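Local coordinates for nsp9 (Porcine coronavirus HKU15, PDB 5YM6), which probably binds single-stranded nucleic acid as part of the viral replication machinery, with dimerization enhancing its affinity, at residues B[29-40]-B[94-102]. Residues are numbered along the deposited sequence; the frame is centred on the assembly and turned at random.
Sequences FYVTRTGKKILV and NRGMVIGHI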
ATOM      1  N   PHE B  29      -3.117 -12.940  -3.465  1.00 20.19           N
ATOM      2  CA  PHE B  29      -2.226 -11.973  -2.826  1.00 19.33           C
ATOM      3  C   PHE B  29      -2.553 -11.902  -1.348  1.00 19.67           C
ATOM      4  O   PHE B  29      -3.661 -11.546  -0.966  1.00 19.95           O
ATOM      5  CB  PHE B  29      -2.367 -10.588  -3.462  1.00 18.50           C
ATOM      6  CG  PHE B  29      -1.907 -10.533  -4.894  1.00 21.55           C
ATOM      7  CD1 PHE B  29      -2.689 -11.064  -5.913  1.00 23.01           C
ATOM      8  CD2 PHE B  29      -0.688  -9.977  -5.217  1.00 23.49           C
ATOM      9  CE1 PHE B  29      -2.261 -11.021  -7.223  1.00 24.76           C
ATOM     10  CE2 PHE B  29      -0.259  -9.937  -6.536  1.00 24.13           C
ATOM     11  CZ  PHE B  29      -1.040 -10.458  -7.525  1.00 27.05           C
ATOM     12  N   TYR B  30      -1.583 -12.265  -0.522  1.00 19.43           N
ATOM     13  CA  TYR B  30      -1.756 -12.217   0.917  1.00 22.27           C
ATOM     14  C   TYR B  30      -0.928 -11.079   1.501  1.00 22.79           C
ATOM     15  O   TYR B  30       0.179 -10.832   1.056  1.00 24.61           O
ATOM     16  CB  TYR B  30      -1.329 -13.537   1.565  1.00 23.46           C
ATOM     17  CG  TYR B  30      -2.237 -14.709   1.275  1.00 24.03           C
ATOM     18  CD1 TYR B  30      -2.024 -15.527   0.176  1.00 25.55           C
ATOM     19  CD2 TYR B  30      -3.292 -15.002   2.124  1.00 23.69           C
ATOM     20  CE1 TYR B  30      -2.851 -16.599  -0.080  1.00 23.61           C
ATOM     21  CE2 TYR B  30      -4.124 -16.074   1.883  1.00 25.51           C
ATOM     22  CZ  TYR B  30      -3.892 -16.870   0.780  1.00 24.38           C
ATOM     23  OH  TYR B  30      -4.722 -17.929   0.541  1.00 28.70           O
ATOM     24  N   VAL B  31      -1.477 -10.394   2.495  1.00 23.08           N
ATOM     25  CA  VAL B  31      -0.671  -9.477   3.286  1.00 24.56           C
ATOM     26  C   VAL B  31      -0.351 -10.175   4.599  1.00 23.77           C
ATOM     27  O   VAL B  31      -1.245 -10.698   5.261  1.00 24.97           O
ATOM     28  CB  VAL B  31      -1.375  -8.136   3.542  1.00 24.78           C
ATOM     29  CG1 VAL B  31      -0.572  -7.305   4.551  1.00 31.31           C
ATOM     30  CG2 VAL B  31      -1.519  -7.368   2.229  1.00 25.85           C
ATOM     31  N   THR B  32       0.925 -10.177   4.960  1.00 28.57           N
ATOM     32  CA  THR B  32       1.358 -10.745   6.226  1.00 30.20           C
ATOM     33  C   THR B  32       1.770  -9.644   7.190  1.00 31.64           C
ATOM     34  O   THR B  32       2.338  -8.629   6.782  1.00 31.82           O
ATOM     35  CB  THR B  32       2.551 -11.701   6.059  1.00 31.53           C
ATOM     36  OG1 THR B  32       3.701 -10.957   5.638  1.00 36.21           O
ATOM     37  CG2 THR B  32       2.243 -12.767   5.032  1.00 31.10           C
ATOM     38  N   ARG B  33       1.493  -9.881   8.466  1.00 30.54           N
ATOM     39  CA  ARG B  33       1.887  -8.976   9.541  1.00 35.58           C
ATOM     40  C   ARG B  33       1.847  -9.722  10.866  1.00 32.86           C
ATOM     41  O   ARG B  33       0.859 -10.386  11.178  1.00 36.06           O
ATOM     42  CB  ARG B  33       0.971  -7.757   9.597  1.00 34.57           C
ATOM     43  CG  ARG B  33       1.403  -6.711  10.615  1.00 43.56           C
ATOM     44  CD  ARG B  33       0.205  -5.958  11.177  1.00 47.64           C
ATOM     45  NE  ARG B  33       0.618  -4.910  12.109  1.00 56.50           N
ATOM     46  CZ  ARG B  33       0.793  -5.098  13.415  1.00 59.50           C
ATOM     47  NH1 ARG B  33       1.175  -4.088  14.188  1.00 61.71           N
ATOM     48  NH2 ARG B  33       0.598  -6.299  13.947  1.00 57.75           N
ATOM     49  N   THR B  34       2.926  -9.606  11.638  1.00 42.53           N
ATOM     50  CA  THR B  34       3.004 -10.224  12.960  1.00 39.83           C
ATOM     51  C   THR B  34       2.711 -11.727  12.896  1.00 40.68           C
ATOM     52  O   THR B  34       1.932 -12.249  13.690  1.00 43.59           O
ATOM     53  CB  THR B  34       2.043  -9.530  13.925  1.00 43.82           C
ATOM     54  N   GLY B  35       3.316 -12.406  11.927  1.00 40.83           N
ATOM     55  CA  GLY B  35       3.141 -13.842  11.770  1.00 39.88           C
ATOM     56  C   GLY B  35       1.754 -14.331  11.369  1.00 40.32           C
ATOM     57  O   GLY B  35       1.467 -15.525  11.465  1.00 36.08           O
ATOM     58  N   LYS B  36       0.890 -13.422  10.924  1.00 36.57           N
ATOM     59  CA  LYS B  36      -0.440 -13.800  10.453  1.00 33.96           C
ATOM     60  C   LYS B  36      -0.641 -13.334   9.017  1.00 30.07           C
ATOM     61  O   LYS B  36      -0.056 -12.335   8.610  1.00 30.52           O
ATOM     62  CB  LYS B  36      -1.517 -13.215  11.344  1.00 33.17           C
ATOM     63  N   LYS B  37      -1.472 -14.043   8.260  1.00 29.83           N
ATOM     64  CA  LYS B  37      -1.731 -13.634   6.880  1.00 27.51           C
ATOM     65  C   LYS B  37      -3.212 -13.381   6.631  1.00 23.78           C
ATOM     66  O   LYS B  37      -4.081 -13.952   7.301  1.00 27.43           O
ATOM     67  CB  LYS B  37      -1.202 -14.687   5.889  1.00 27.48           C
ATOM     68  CG  LYS B  37      -1.973 -15.982   5.845  1.00 27.78           C
ATOM     69  CD  LYS B  37      -1.470 -16.865   4.693  1.00 27.66           C
ATOM     70  CE  LYS B  37      -2.480 -17.952   4.349  1.00 28.56           C
ATOM     71  NZ  LYS B  37      -2.596 -18.992   5.424  1.00 30.99           N
ATOM     72  N   ILE B  38      -3.504 -12.521   5.654  1.00 25.71           N
ATOM     73  CA  ILE B  38      -4.886 -12.246   5.281  1.00 24.15           C
ATOM     74  C   ILE B  38      -4.991 -12.208   3.749  1.00 21.33           C
ATOM     75  O   ILE B  38      -4.149 -11.617   3.084  1.00 20.50           O
ATOM     76  CB  ILE B  38      -5.399 -10.915   5.901  1.00 26.36           C
ATOM     77  CG1 ILE B  38      -6.791 -10.564   5.361  1.00 33.08           C
ATOM     78  CG2 ILE B  38      -4.423  -9.794   5.652  1.00 27.32           C
ATOM     79  CD1 ILE B  38      -7.528  -9.485   6.182  1.00 36.21           C
ATOM     80  N   LEU B  39      -5.994 -12.874   3.194  1.00 24.85           N
ATOM     81  CA  LEU B  39      -6.193 -12.832   1.743  1.00 21.10           C
ATOM     82  C   LEU B  39      -6.778 -11.481   1.350  1.00 20.88           C
ATOM     83  O   LEU B  39      -7.855 -11.117   1.807  1.00 24.75           O
ATOM     84  CB  LEU B  39      -7.108 -13.967   1.286  1.00 21.45           C
ATOM     85  CG  LEU B  39      -7.455 -13.941  -0.207  1.00 21.08           C
ATOM     86  CD1 LEU B  39      -6.182 -14.130  -0.982  1.00 20.42           C
ATOM     87  CD2 LEU B  39      -8.493 -14.998  -0.550  1.00 26.31           C
ATOM     88  N   VAL B  40      -6.065 -10.746   0.507  1.00 18.07           N
ATOM     89  CA  VAL B  40      -6.475  -9.384   0.137  1.00 18.81           C
ATOM     90  C   VAL B  40      -7.010  -9.260  -1.285  1.00 20.46           C
ATOM     91  O   VAL B  40      -7.962  -8.514  -1.535  1.00 20.53           O
ATOM     92  CB  VAL B  40      -5.296  -8.409   0.323  1.00 20.34           C
ATOM     93  CG1 VAL B  40      -5.643  -7.023  -0.243  1.00 21.87           C
ATOM     94  CG2 VAL B  40      -4.944  -8.330   1.805  1.00 28.56           C
ATOM     95  N   ASN B  94      -4.646  -2.334   3.220  1.00 25.44           N
ATOM     96  CA  ASN B  94      -4.238  -3.582   2.595  1.00 26.24           C
ATOM     97  C   ASN B  94      -4.340  -3.490   1.085  1.00 25.57           C
ATOM     98  O   ASN B  94      -3.553  -4.105   0.386  1.00 26.08           O
ATOM     99  CB  ASN B  94      -5.074  -4.755   3.120  1.00 26.48           C
ATOM    100  CG  ASN B  94      -4.624  -5.220   4.486  1.00 31.74           C
ATOM    101  OD1 ASN B  94      -5.444  -5.591   5.332  1.00 39.96           O
ATOM    102  ND2 ASN B  94      -3.318  -5.170   4.729  1.00 32.49           N
ATOM    103  N   ARG B  95      -5.310  -2.726   0.587  1.00 22.85           N
ATOM    104  CA  ARG B  95      -5.419  -2.480  -0.846  1.00 26.20           C
ATOM    105  C   ARG B  95      -4.154  -1.774  -1.322  1.00 24.80           C
ATOM    106  O   ARG B  95      -3.584  -2.131  -2.355  1.00 21.98           O
ATOM    107  CB  ARG B  95      -6.665  -1.656  -1.181  1.00 26.93           C
ATOM    108  CG  ARG B  95      -7.987  -2.419  -0.940  1.00 27.35           C
ATOM    109  CD  ARG B  95      -9.197  -1.489  -0.813  1.00 34.42           C
ATOM    110  NE  ARG B  95      -9.582  -0.863  -2.077  1.00 38.03           N
ATOM    111  CZ  ARG B  95     -10.525  -1.333  -2.895  1.00 40.52           C
ATOM    112  NH1 ARG B  95     -10.797  -0.692  -4.025  1.00 37.86           N
ATOM    113  NH2 ARG B  95     -11.195  -2.444  -2.590  1.00 36.19           N
ATOM    114  N   GLY B  96      -3.702  -0.788  -0.554  1.00 24.38           N
ATOM    115  CA  GLY B  96      -2.478  -0.077  -0.900  1.00 23.59           C
ATOM    116  C   GLY B  96      -1.274  -0.998  -0.972  1.00 24.07           C
ATOM    117  O   GLY B  96      -0.452  -0.872  -1.868  1.00 22.39           O
ATOM    118  N   MET B  97      -1.159  -1.907  -0.015  1.00 19.93           N
ATOM    119  CA  MET B  97      -0.067  -2.885  -0.025  1.00 24.69           C
ATOM    120  C   MET B  97      -0.018  -3.682  -1.337  1.00 26.74           C
ATOM    121  O   MET B  97       1.044  -3.856  -1.947  1.00 28.11           O
ATOM    122  CB  MET B  97      -0.214  -3.857   1.150  1.00 22.01           C
ATOM    123  CG  MET B  97       0.124  -3.291   2.517  1.00 26.84           C
ATOM    124  SD  MET B  97       1.878  -2.982   2.719  1.00 25.17           S
ATOM    125  CE  MET B  97       2.573  -4.634   2.603  1.00 32.44           C
ATOM    126  N   VAL B  98      -1.175  -4.164  -1.768  1.00 25.95           N
ATOM    127  CA  VAL B  98      -1.249  -4.992  -2.978  1.00 24.43           C
ATOM    128  C   VAL B  98      -1.061  -4.164  -4.245  1.00 28.08           C
ATOM    129  O   VAL B  98      -0.347  -4.576  -5.160  1.00 27.91           O
ATOM    130  CB  VAL B  98      -2.576  -5.759  -3.022  1.00 27.90           C
ATOM    131  CG1 VAL B  98      -2.775  -6.454  -4.369  1.00 25.57           C
ATOM    132  CG2 VAL B  98      -2.603  -6.766  -1.904  1.00 26.65           C
ATOM    133  N   ILE B  99      -1.650  -2.974  -4.295  1.00 23.92           N
ATOM    134  CA  ILE B  99      -1.458  -2.106  -5.460  1.00 27.10           C
ATOM    135  C   ILE B  99       0.020  -1.749  -5.630  1.00 30.24           C
ATOM    136  O   ILE B  99       0.533  -1.736  -6.751  1.00 31.44           O
ATOM    137  CB  ILE B  99      -2.299  -0.825  -5.354  1.00 26.40           C
ATOM    138  CG1 ILE B  99      -3.785  -1.174  -5.471  1.00 28.34           C
ATOM    139  CG2 ILE B  99      -1.929   0.171  -6.445  1.00 31.76           C
ATOM    140  CD1 ILE B  99      -4.709   0.004  -5.286  1.00 34.89           C
ATOM    141  N   GLY B 100       0.702  -1.477  -4.519  1.00 26.95           N
ATOM    142  CA  GLY B 100       2.122  -1.174  -4.569  1.00 29.84           C
ATOM    143  C   GLY B 100       2.929  -2.345  -5.100  1.00 35.48           C
ATOM    144  O   GLY B 100       3.859  -2.173  -5.894  1.00 33.94           O
ATOM    145  N   HIS B 101       2.562  -3.544  -4.665  1.00 33.04           N
ATOM    146  CA  HIS B 101       3.282  -4.747  -5.051  1.00 32.76           C
ATOM    147  C   HIS B 101       3.125  -5.007  -6.543  1.00 33.98           C
ATOM    148  O   HIS B 101       4.106  -5.268  -7.240  1.00 37.29           O
ATOM    149  CB  HIS B 101       2.788  -5.946  -4.230  1.00 31.63           C
ATOM    150  CG  HIS B 101       3.553  -7.209  -4.475  1.00 35.49           C
ATOM    151  ND1 HIS B 101       4.653  -7.570  -3.721  1.00 33.24           N
ATOM    152  CD2 HIS B 101       3.372  -8.203  -5.373  1.00 34.66           C
ATOM    153  CE1 HIS B 101       5.114  -8.732  -4.153  1.00 38.51           C
ATOM    154  NE2 HIS B 101       4.358  -9.133  -5.158  1.00 37.66           N
ATOM    155  N   ILE B 102       1.895  -4.895  -7.038  1.00 29.91           N
ATOM    156  CA  ILE B 102       1.617  -5.127  -8.446  1.00 30.97           C
ATOM    157  C   ILE B 102       2.310  -4.068  -9.309  1.00 37.72           C
ATOM    158  O   ILE B 102       2.790  -4.364 -10.401  1.00 34.02           O
ATOM    159  CB  ILE B 102       0.101  -5.149  -8.711  1.00 31.39           C
ATOM    160  CG1 ILE B 102      -0.520  -6.375  -8.027  1.00 27.43           C
ATOM    161  CG2 ILE B 102      -0.192  -5.162 -10.201  1.00 34.82           C
ATOM    162  CD1 ILE B 102      -1.998  -6.522  -8.238  1.00 28.63           C
TER
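Phe29, Val31 and Val40 of a beta hairpin meet one flank of helix 94-102, whose axis passes 9.0 Å from that of strand 29-33 at 118°. Strands 29-33 and 36-40 are joined by a type I' turn from Arg33 to Lys36. Val98 sits central to the packing: its CG2 presses on Val40 CG1 at 3.5 Å, tighter than usual for two carbons, while its CG1, anti to the backbone N (chi1 171°), approaches Phe29 CD2. Short, beta-branched valines suit extended strands, and their methyls fill the layer between hairpin and helix. In the coronavirus nsp9 fold, the C-terminal helix packs against the beta-barrel, and here the same helix also meets the second subunit, where Met97 packs on Gly96 and Ile99 on Met97 of that chain. The Phe29 ring reaches farther along the helix, with CE2 3.9 Å from Ile102 CG1; His101 CD2 lies at the ring's edge, near its plane. At the other end, Asn94 brings ND2 to 3.5 Å from Val31 CG1; it suits this place because its aliphatic CB packs on Val40 CG2 (3.8 Å) while its OD1 is hydrogen-bonded elsewhere. Val31 CG2 touches Met97 CB at 3.9 Å.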